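Local coordinates for particle-associated lyase (Acinetobacter bacteriophage AP22, PDB 4Y9V) that degrades the capsular polysaccharide of Acinetobacter baumannii as the phage tailspike, a trimeric lyase that binds fragments of the host capsule, at the interface of chains A and B. Sequence-based numbering; all coordinates share one arbitrary frame. Chains: chain A/B, Particle-associated lyase.

Contact 1: the interface of chains A and B. Residues chain A 424-425, 462; chain B 385, 420.
B:Glu385 points its carboxylate at A:Cys425 where the parallel beta-helices of two chains, of the pectin lyase-like family, lie side by side. The glutamate comes from strand 384-389 with CG beside its backbone N (chi1 -67°), then runs out extended, which brings CD and both carboxylate oxygens against A:Cys425. Its OE2 approaches A:Cys425 SG at 3.5 Å, a weak hydrogen bond from thiol to carboxylate. OE1 lies 3.8 Å from A:Cys425 CB, and OE2 is about as near to it, which sets the carboxylate against CB as well as SG. In A:Cys425 the sulfur stands anti to the backbone N (chi1 179°), on the chain B side of strand 424-427.

B:Lys420, on strand 417-422, sends a fully extended chain past the glutamate. Its ammonium NZ comes within 3.3 Å of the backbone carbonyl A:Gly424 O, a polar approach at a length too long to count on as a hydrogen bond. Water completes the join. Water 1 lies 2.7 Å from B:Glu385 OE2 and also meets B:Lys420 NZ and the hydroxyl A:Ser462 OG. Carboxylate and ammonium are thus linked through solvent, and the lysine probably offsets some of the glutamate's charge. Water 2 ties B:Lys420 NZ to A:Gly424 N, 3.0 Å from the latter.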
loop_
_atom_site.group_PDB
_atom_site.type_symbol
_atom_site.label_atom_id
_atom_site.label_comp_id
_atom_site.label_asym_id
_atom_site.label_seq_id
_atom_site.Cartn_x
_atom_site.Cartn_y
_atom_site.Cartn_z
ATOM N N GLY A 424 -5.927 -11.958 1.529
ATOM C CA GLY A 424 -5.166 -12.269 2.705
ATOM C C GLY A 424 -5.106 -13.769 2.972
ATOM O O GLY A 424 -5.461 -14.603 2.129
ATOM N N CYS A 425 -4.599 -14.092 4.168
ATOM C CA CYS A 425 -4.257 -15.449 4.556
ATOM C C CYS A 425 -4.699 -15.671 6.008
ATOM O O CYS A 425 -4.190 -15.009 6.909
ATOM C CB CYS A 425 -2.757 -15.641 4.408
ATOM S SG CYS A 425 -2.227 -17.290 4.882
ATOM N N SER A 462 -7.453 -16.884 1.584
ATOM C CA SER A 462 -7.283 -18.294 1.871
ATOM C C SER A 462 -7.467 -18.554 3.360
ATOM O O SER A 462 -7.282 -17.684 4.218
ATOM C CB SER A 462 -5.918 -18.793 1.443
ATOM O OG SER A 462 -4.875 -18.185 2.223
ATOM N N GLU B 385 4.713 -17.860 2.374
ATOM C CA GLU B 385 4.175 -17.194 1.200
ATOM C C GLU B 385 5.212 -16.279 0.556
ATOM O O GLU B 385 5.976 -15.585 1.222
ATOM C CB GLU B 385 2.953 -16.324 1.531
ATOM C CG GLU B 385 1.752 -17.113 1.958
ATOM C CD GLU B 385 0.421 -16.399 2.076
ATOM O OE1 GLU B 385 0.408 -15.201 2.335
ATOM O OE2 GLU B 385 -0.609 -17.078 1.828
ATOM N N LYS B 420 2.166 -16.386 -4.555
ATOM C CA LYS B 420 0.880 -15.696 -4.705
ATOM C C LYS B 420 1.093 -14.427 -5.534
ATOM O O LYS B 420 1.534 -13.416 -5.011
ATOM C CB LYS B 420 0.242 -15.361 -3.356
ATOM C CG LYS B 420 -1.234 -15.032 -3.402
ATOM C CD LYS B 420 -1.931 -15.010 -2.021
ATOM C CE LYS B 420 -3.418 -14.879 -2.146
ATOM N NZ LYS B 420 -4.028 -14.905 -0.784
HETATM O O HOH W 1 -3.000 -17.150 0.576
HETATM O O HOH W 2 -4.901 -12.096 -1.256
#

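Contact 2: the interface of chains A and B. Residues chain A 296-297, 326-328; chain B 176, 188-189.
B:Phe188 lays one face of its ring on the side chain of A:Asn296, where the segment after strand 184-187, in the Ig-like family region of chain B, meets the pectin lyase-like beta-helix of chain A. Ring and amide planes are only 1° apart, a true stack. A:Asn296 CB sits over the middle of the ring, 3.3 Å from its centroid, while the amide carbon CG lies above the ring's CG and OD1 reaches back towards B:Phe188 CB. CG of the phenylalanine is turned beside its backbone N (chi1 -74°), which carries the ring down over strand 293-297. Its far side, CE1, comes 3.5 Å from the carbonyl A:Ser297 O and 3.7 Å from A:Glu328 CB.

The amide of A:Asn296 is held at its nitrogen as well. ND2 donates a hydrogen bond of 3.1 Å to B:Glu176 OE2, with the oxygen close to the amide plane but the donor rising 72° out of the carboxylate plane. Stacking and this bond together fix the rotation of the amide.

Next along the chain, B:Gly189 puts its CA over the imidazole face of A:His326, 3.3 Å from the ring centroid, a CH-pi contact; with no side chain on the glycine, the backbone can probably come this near. Water 3 lies 2.9 Å from B:Gly189 N and joins it to A:Ser327 O.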
loop_
_atom_site.group_PDB
_atom_site.type_symbol
_atom_site.label_atom_id
_atom_site.label_comp_id
_atom_site.label_asym_id
_atom_site.label_seq_id
_atom_site.Cartn_x
_atom_site.Cartn_y
_atom_site.Cartn_z
ATOM N N ASN A 296 5.014 -0.734 22.925
ATOM C CA ASN A 296 4.542 -1.782 23.821
ATOM C C ASN A 296 3.869 -1.135 25.026
ATOM O O ASN A 296 4.308 -0.088 25.528
ATOM C CB ASN A 296 5.710 -2.639 24.292
ATOM C CG ASN A 296 6.305 -3.432 23.166
ATOM O OD1 ASN A 296 5.586 -3.967 22.331
ATOM N ND2 ASN A 296 7.606 -3.584 23.160
ATOM N N SER A 297 2.802 -1.765 25.508
ATOM C CA SER A 297 2.054 -1.208 26.625
ATOM C C SER A 297 1.353 -2.295 27.405
ATOM O O SER A 297 1.033 -3.365 26.880
ATOM C CB SER A 297 1.017 -0.232 26.043
ATOM O OG SER A 297 0.226 0.322 27.075
ATOM N N HIS A 326 2.131 -3.848 20.461
ATOM C CA HIS A 326 1.703 -4.939 21.310
ATOM C C HIS A 326 1.243 -4.489 22.689
ATOM O O HIS A 326 1.795 -3.575 23.297
ATOM C CB HIS A 326 2.816 -6.002 21.463
ATOM C CG HIS A 326 3.035 -6.745 20.173
ATOM N ND1 HIS A 326 2.037 -7.512 19.599
ATOM C CD2 HIS A 326 4.055 -6.868 19.313
ATOM C CE1 HIS A 326 2.509 -8.042 18.470
ATOM N NE2 HIS A 326 3.735 -7.674 18.267
ATOM N N SER A 327 0.198 -5.203 23.164
ATOM C CA SER A 327 -0.278 -5.065 24.525
ATOM C C SER A 327 0.102 -6.308 25.323
ATOM O O SER A 327 0.013 -7.441 24.807
ATOM C CB SER A 327 -1.788 -4.860 24.586
ATOM O OG SER A 327 -2.479 -6.016 24.156
ATOM N N GLU A 328 0.439 -6.114 26.584
ATOM C CA GLU A 328 0.745 -7.248 27.486
ATOM C C GLU A 328 -0.515 -7.952 27.947
ATOM O O GLU A 328 -0.546 -9.205 27.988
ATOM C CB GLU A 328 1.534 -6.665 28.681
ATOM C CG GLU A 328 1.841 -7.714 29.758
ATOM C CD GLU A 328 0.809 -7.803 30.847
ATOM O OE1 GLU A 328 0.406 -6.731 31.350
ATOM O OE2 GLU A 328 0.538 -8.942 31.289
ATOM N N GLU B 176 11.388 -7.886 23.737
ATOM C CA GLU B 176 11.384 -6.951 24.863
ATOM C C GLU B 176 10.528 -7.529 25.986
ATOM O O GLU B 176 9.415 -7.988 25.779
ATOM C CB GLU B 176 10.869 -5.573 24.459
ATOM C CG GLU B 176 10.876 -4.608 25.637
ATOM C CD GLU B 176 10.544 -3.197 25.239
ATOM O OE1 GLU B 176 11.445 -2.565 24.687
ATOM O OE2 GLU B 176 9.431 -2.763 25.477
ATOM N N PHE B 188 6.669 -8.960 24.922
ATOM C CA PHE B 188 5.705 -8.331 24.051
ATOM C C PHE B 188 5.667 -9.022 22.692
ATOM O O PHE B 188 6.708 -9.328 22.079
ATOM C CB PHE B 188 6.039 -6.848 23.881
ATOM C CG PHE B 188 5.703 -6.050 25.113
ATOM C CD1 PHE B 188 4.401 -5.751 25.427
ATOM C CD2 PHE B 188 6.708 -5.579 25.959
ATOM C CE1 PHE B 188 4.081 -4.993 26.552
ATOM C CE2 PHE B 188 6.402 -4.832 27.076
ATOM C CZ PHE B 188 5.077 -4.518 27.363
ATOM N N GLY B 189 4.478 -9.240 22.180
ATOM C CA GLY B 189 4.328 -9.886 20.880
ATOM C C GLY B 189 4.243 -11.385 21.007
ATOM O O GLY B 189 3.941 -11.932 22.051
HETATM O O HOH W 3 2.050 -8.993 23.729
#

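Contact 3: the interface of chains A and B. Residues chain A 525, 619; chain B 523, 619.
A:Glu619 and B:Glu619 bring their carboxylates together, OE2 of chain A lying 2.8 Å from OE1 of chain B. Two ionised groups would repel at that spacing; if one of them carries a proton, the pair could be a hydrogen bond, and the structure alone does not show which. The side chains cross at about a right angle, their carboxylate planes turned 44° against each other. Water 4 bridges the pair, 3.1 Å from A:Glu619 OE1 and equally far from B:Glu619 OE1.

Beside them, the amide end of A:Gln525 meets the branched tip of B:Leu523, the two side chains arriving from opposite directions. NE2 of the glutamine is 3.5 Å from B:Leu523 CD2, and its CD is 3.9 Å from B:Leu523 CD1; the still shorter approach of NE2 to CD1 is doubtful.

Behind this first shell, both glutamates have the same shape: CG anti to the backbone N (chi1 -174°) and an extended chain that carries the carboxylate well clear of its strand. A:Gln525 lies alongside A:Glu619, their CA atoms 4.1 Å apart, and is likewise extended beyond CG.

Position 619 is on strand 613-623, and 523 and 525 are on strand 518-531; both long strands contribute to the Ig-like region near the C-terminus, at the end of the tailspike where its chains again come together.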
loop_
_atom_site.group_PDB
_atom_site.type_symbol
_atom_site.label_atom_id
_atom_site.label_comp_id
_atom_site.label_asym_id
_atom_site.label_seq_id
_atom_site.Cartn_x
_atom_site.Cartn_y
_atom_site.Cartn_z
ATOM N N GLN A 525 -18.199 -26.063 -9.512
ATOM C CA GLN A 525 -18.503 -26.834 -10.720
ATOM C C GLN A 525 -17.720 -28.119 -10.648
ATOM O O GLN A 525 -16.723 -28.244 -9.934
ATOM C CB GLN A 525 -18.140 -26.073 -11.999
ATOM C CG GLN A 525 -16.675 -25.597 -12.025
ATOM C CD GLN A 525 -16.378 -24.997 -13.364
ATOM O OE1 GLN A 525 -15.764 -25.655 -14.188
ATOM N NE2 GLN A 525 -16.739 -23.753 -13.621
ATOM N N GLU A 619 -22.635 -26.879 -12.625
ATOM C CA GLU A 619 -22.164 -25.633 -12.051
ATOM C C GLU A 619 -23.233 -25.088 -11.119
ATOM O O GLU A 619 -24.415 -25.109 -11.476
ATOM C CB GLU A 619 -21.863 -24.606 -13.158
ATOM C CG GLU A 619 -21.221 -23.341 -12.622
ATOM C CD GLU A 619 -20.762 -22.426 -13.699
ATOM O OE1 GLU A 619 -21.194 -21.230 -13.555
ATOM O OE2 GLU A 619 -20.064 -22.834 -14.636
ATOM N N LEU B 523 -12.141 -19.837 -16.174
ATOM C CA LEU B 523 -13.245 -20.152 -17.071
ATOM C C LEU B 523 -13.056 -19.440 -18.402
ATOM O O LEU B 523 -12.480 -18.367 -18.518
ATOM C CB LEU B 523 -14.626 -19.853 -16.457
ATOM C CG LEU B 523 -15.271 -20.888 -15.455
ATOM C CD1 LEU B 523 -16.070 -22.088 -16.004
ATOM C CD2 LEU B 523 -14.229 -21.413 -14.443
ATOM N N GLU B 619 -19.154 -23.185 -22.132
ATOM C CA GLU B 619 -18.329 -22.682 -21.049
ATOM C C GLU B 619 -17.416 -23.798 -20.570
ATOM O O GLU B 619 -17.876 -24.934 -20.420
ATOM C CB GLU B 619 -19.206 -22.188 -19.885
ATOM C CG GLU B 619 -18.400 -21.510 -18.794
ATOM C CD GLU B 619 -19.253 -20.872 -17.759
ATOM O OE1 GLU B 619 -18.941 -21.223 -16.568
ATOM O OE2 GLU B 619 -20.180 -20.112 -18.068
HETATM O O HOH W 4 -19.263 -19.045 -14.455
#

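Contact 4: the interface of chains A and B. Residues chain A 25-26, 38, 41-42; chain B 30-32.
B:Lys32 runs its side chain across the amide of A:Gln38 on helix 37-42, near the N-terminal end of the tailspike. At its root, the backbone N of B:Lys32 donates to A:Gln38 OE1 at 2.9 Å, tilted from the carbonyl plane. CB lies over the same oxygen, and CG, set between backbone N and carbonyl carbon (chi1 72°), passes 3.7 Å from A:Gln38 NE2. CD continues past that nitrogen, and CE comes 3.5 Å from A:Asp42 OD1. The tip NZ makes a rather long salt bridge of 3.6 Å to the same carboxylate oxygen, and water 5, 2.7 Å from NZ, connects it to A:Asp42 OD2.

A:Asp42 in turn positions the glutamine, its OD1 accepting from A:Gln38 NE2. With OE1 and NE2 both engaged, the amide is fixed in rotation. Next door, the chains run briefly as a parallel beta bridge between A:Ser25 and B:Leu30, secured by A:Ala26 N donating to B:Leu30 O; water 6 joins that carbonyl to A:Ser25 OG.

B:Asp31 OD1 accepts twice at 3.0 Å: A:Gln38 NE2 comes from above the carboxylate plane (49° out of it), whereas A:Asn41 ND2 arrives on the anti side, 18° out of the plane.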
loop_
_atom_site.group_PDB
_atom_site.type_symbol
_atom_site.label_atom_id
_atom_site.label_comp_id
_atom_site.label_asym_id
_atom_site.label_seq_id
_atom_site.Cartn_x
_atom_site.Cartn_y
_atom_site.Cartn_z
ATOM N N SER A 25 34.934 40.962 33.814
ATOM C CA SER A 25 33.627 40.565 33.324
ATOM C C SER A 25 33.681 40.208 31.849
ATOM O O SER A 25 34.413 40.843 31.100
ATOM C CB SER A 25 32.755 41.791 33.542
ATOM O OG SER A 25 31.481 41.537 32.960
ATOM N N ALA A 26 32.852 39.275 31.423
ATOM C CA ALA A 26 32.703 38.994 29.993
ATOM C C ALA A 26 32.220 40.234 29.241
ATOM O O ALA A 26 32.523 40.408 28.053
ATOM C CB ALA A 26 31.774 37.822 29.753
ATOM N N GLN A 38 30.133 38.867 26.590
ATOM C CA GLN A 38 28.829 38.571 27.211
ATOM C C GLN A 38 27.744 38.462 26.158
ATOM O O GLN A 38 26.891 37.572 26.216
ATOM C CB GLN A 38 28.438 39.584 28.270
ATOM C CG GLN A 38 27.185 39.198 29.028
ATOM C CD GLN A 38 27.376 37.915 29.787
ATOM O OE1 GLN A 38 28.218 37.842 30.702
ATOM N NE2 GLN A 38 26.625 36.877 29.432
ATOM N N ASN A 41 28.026 35.219 24.370
ATOM C CA ASN A 41 27.492 34.177 25.253
ATOM C C ASN A 41 25.965 34.182 25.253
ATOM O O ASN A 41 25.348 33.118 25.285
ATOM C CB ASN A 41 28.011 34.351 26.672
ATOM C CG ASN A 41 29.518 34.177 26.854
ATOM O OD1 ASN A 41 30.229 33.766 25.949
ATOM N ND2 ASN A 41 29.967 34.484 28.062
ATOM N N ASP A 42 25.375 35.348 25.277
ATOM C CA ASP A 42 23.925 35.513 25.381
ATOM C C ASP A 42 23.180 34.929 24.177
ATOM O O ASP A 42 21.981 34.711 24.278
ATOM C CB ASP A 42 23.582 36.993 25.515
ATOM C CG ASP A 42 23.934 37.686 26.805
ATOM O OD1 ASP A 42 24.212 36.988 27.808
ATOM O OD2 ASP A 42 23.971 38.944 26.786
ATOM N N LEU B 30 34.406 36.430 33.991
ATOM C CA LEU B 30 33.167 36.018 34.634
ATOM C C LEU B 30 31.954 36.293 33.745
ATOM O O LEU B 30 31.736 37.432 33.372
ATOM C CB LEU B 30 33.119 36.800 35.957
ATOM C CG LEU B 30 32.048 36.407 36.951
ATOM C CD1 LEU B 30 32.139 34.926 37.291
ATOM C CD2 LEU B 30 32.183 37.283 38.203
ATOM N N ASP B 31 31.203 35.238 33.398
ATOM C CA ASP B 31 29.918 35.413 32.764
ATOM C C ASP B 31 28.937 36.004 33.779
ATOM O O ASP B 31 29.098 35.774 34.978
ATOM C CB ASP B 31 29.447 34.052 32.243
ATOM C CG ASP B 31 28.097 34.105 31.528
ATOM O OD1 ASP B 31 28.063 34.460 30.343
ATOM O OD2 ASP B 31 27.068 33.733 32.208
ATOM N N LYS B 32 27.905 36.693 33.310
ATOM C CA LYS B 32 26.914 37.278 34.204
ATOM C C LYS B 32 26.242 36.244 35.095
ATOM O O LYS B 32 25.720 36.596 36.167
ATOM C CB LYS B 32 25.867 38.065 33.439
ATOM C CG LYS B 32 24.891 37.293 32.644
ATOM C CD LYS B 32 23.757 38.154 32.006
ATOM C CE LYS B 32 22.959 37.232 31.032
ATOM N NZ LYS B 32 21.875 37.948 30.333
HETATM O O HOH W 5 22.972 40.076 29.030
HETATM O O HOH W 6 30.192 39.426 34.681
#

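The four contacts follow the long axis of the tailspike. Contact 4, in the N-terminal segment, lies about 50 Å from contact 2 and 90 Å from contact 3, measured between centres of C-alpha atoms; contact 1 lies between contacts 2 and 3, about 26 and 24 Å from them. No two contacts share a residue or strand. Within contact 3, however, Glu619 serves on both sides, whereas elsewhere different residues face each other, as expected of a three-chain assembly in which each copy offers one surface to one neighbour and another to the next. Chain pairing therefore spans N-terminal segment, beta-helix and C-terminal region.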